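Putative NADP oxidoreductase BF3122 (Bacteroides fragilis, PDB 3D1L) is probably an NADP-dependent oxidoreductase, with an N-terminal nucleotide-binding region of the coenzyme F420-dependent NADP oxidoreductase family. Local coordinates at the interface of chains A and B. Sequence-based numbering; all coordinates share one arbitrary frame. Chains: chain A/B, Putative NADP oxidoreductase BF3122.

The interface of chains A and B. Residues chain A 180-181, 185, 189, 213-214; chain B 185, 188-189, 210, 213.
B:Tyr189 reaches across to A:Thr185 and A:Thr213 at a two-fold symmetric interface between helices of the DUF2520 family region. Helices 168-198 and 207-219 of each copy pack against their counterparts, and the deposited pair is plausibly a dimer of the protein, although the coordinates alone do not prove it. Starting at CB, the B:Tyr189 side chain runs with CG beside its own backbone N and anti to the carbonyl carbon (chi1 -56°), which swings the ring out towards chain A. Along one rim of the ring, CD1 and then CE1 pass the hydroxyl of A:Thr185, with CE1 3.6 Å from its OG1. On the other rim CE2 faces the carbonyl of A:Thr213, whose O lies in the ring plane at the edge, 3.6 Å away; CE2 also touches the CG2 methyl of that threonine. Both faces are occupied from within chain B: B:Ile210 CD1 sits over the rim of one, and the carbonyl O of B:Thr185 over the rim of the other, so the ring is held like a plate between its own helices. At the tip, OH rests near CA and CB of A:Ala214. The phenol of A:Tyr189 comes in at about a right angle, its OH 4.1 Å from the B:Tyr189 OH, and the two meet through water instead. Waters 1 and 2 each bridge both hydroxyls, water 2 lying 2.7 Å from B:Tyr189 OH and also bonding the carbonyl O of B:Ile210. Beside the tyrosines, A:Thr185 and B:Thr185 meet methyl to methyl, CG2 to CG2 at 3.5 Å. In both, CG2 is anti to the backbone N, which turns the methyls toward each other, and A:Thr213 CG2 packs 3.7 Å from B:Thr185 CG2. Farther along, selenomethionine B:Met188 lays CB 3.4 Å from the carbonyl O of A:Phe180, while its bent chain brings the selenium near CD1 of that ring.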
# COMPACT_ATOMS: atom_id res chain seq x y z
N PHE A 180 4.10 5.71 8.33
CA PHE A 180 4.72 5.15 7.13
C PHE A 180 3.70 4.92 6.03
O PHE A 180 3.89 5.38 4.90
CB PHE A 180 5.48 3.86 7.45
CG PHE A 180 6.79 4.11 8.16
CD1 PHE A 180 7.95 4.34 7.43
CD2 PHE A 180 6.84 4.16 9.55
CE1 PHE A 180 9.16 4.59 8.08
CE2 PHE A 180 8.05 4.42 10.20
CZ PHE A 180 9.21 4.63 9.48
N THR A 181 2.62 4.25 6.40
CA THR A 181 1.58 3.80 5.48
C THR A 181 0.69 4.89 4.86
O THR A 181 0.24 4.73 3.73
CB THR A 181 0.71 2.73 6.18
OG1 THR A 181 1.51 1.56 6.37
CG2 THR A 181 -0.43 2.33 5.31
N THR A 185 3.68 7.70 2.52
CA THR A 185 3.18 7.28 1.20
C THR A 185 2.59 8.46 0.39
O THR A 185 2.93 8.66 -0.77
CB THR A 185 2.14 6.17 1.37
OG1 THR A 185 2.81 4.96 1.72
CG2 THR A 185 1.43 5.94 0.08
N TYR A 189 3.66 10.49 -3.28
CA TYR A 189 2.76 11.02 -4.32
C TYR A 189 3.02 12.52 -4.55
O TYR A 189 3.04 12.98 -5.70
CB TYR A 189 1.26 10.86 -3.97
CG TYR A 189 0.75 9.50 -3.54
CD1 TYR A 189 1.36 8.31 -3.97
CD2 TYR A 189 -0.39 9.40 -2.73
CE1 TYR A 189 0.84 7.04 -3.58
CE2 TYR A 189 -0.90 8.17 -2.33
CZ TYR A 189 -0.28 7.00 -2.77
OH TYR A 189 -0.81 5.79 -2.39
N THR A 213 -0.37 -0.12 -7.06
CA THR A 213 0.60 -0.25 -5.97
C THR A 213 -0.09 -0.61 -4.67
O THR A 213 0.40 -1.46 -3.92
CB THR A 213 1.47 1.07 -5.81
OG1 THR A 213 2.25 1.20 -6.98
CG2 THR A 213 2.43 1.01 -4.62
N ALA A 214 -1.24 -0.00 -4.43
CA ALA A 214 -2.06 -0.28 -3.26
C ALA A 214 -2.74 -1.65 -3.35
O ALA A 214 -2.72 -2.42 -2.37
CB ALA A 214 -3.12 0.82 -3.09
N THR B 185 6.81 4.09 -2.41
CA THR B 185 5.54 3.90 -1.74
C THR B 185 5.43 2.47 -1.22
O THR B 185 5.11 2.26 -0.05
CB THR B 185 4.38 4.21 -2.69
OG1 THR B 185 4.28 5.63 -2.87
CG2 THR B 185 3.05 3.68 -2.06
N MSE B 188 7.47 1.98 1.81
CA MSE B 188 6.81 2.45 3.04
C MSE B 188 5.91 1.39 3.66
O MSE B 188 5.84 1.25 4.90
CB MSE B 188 6.00 3.75 2.80
CG MSE B 188 6.79 4.92 2.24
SE MSE B 188 8.21 5.43 3.44
CE MSE B 188 9.72 4.54 2.71
N TYR B 189 5.20 0.66 2.80
CA TYR B 189 4.39 -0.49 3.21
C TYR B 189 5.26 -1.56 3.81
O TYR B 189 4.86 -2.21 4.79
CB TYR B 189 3.63 -1.14 2.03
CG TYR B 189 2.71 -0.25 1.21
CD1 TYR B 189 2.22 0.96 1.71
CD2 TYR B 189 2.32 -0.66 -0.06
CE1 TYR B 189 1.39 1.76 0.93
CE2 TYR B 189 1.48 0.10 -0.84
CZ TYR B 189 1.02 1.31 -0.35
OH TYR B 189 0.19 2.05 -1.18
N ILE B 210 -4.13 2.04 3.64
CA ILE B 210 -3.44 2.03 2.34
C ILE B 210 -4.41 2.38 1.21
O ILE B 210 -4.10 3.21 0.34
CB ILE B 210 -2.76 0.64 2.08
CG1 ILE B 210 -1.50 0.52 2.94
CG2 ILE B 210 -2.43 0.43 0.58
CD1 ILE B 210 -0.81 -0.80 2.88
N THR B 213 -5.61 6.11 1.55
CA THR B 213 -4.53 7.03 1.16
C THR B 213 -4.42 7.14 -0.36
O THR B 213 -4.26 8.24 -0.89
CB THR B 213 -3.19 6.57 1.79
OG1 THR B 213 -3.36 6.52 3.21
CG2 THR B 213 -2.05 7.50 1.44
O HOH W 1 -0.20 3.56 -3.81
O HOH W 2 -1.47 3.93 -0.31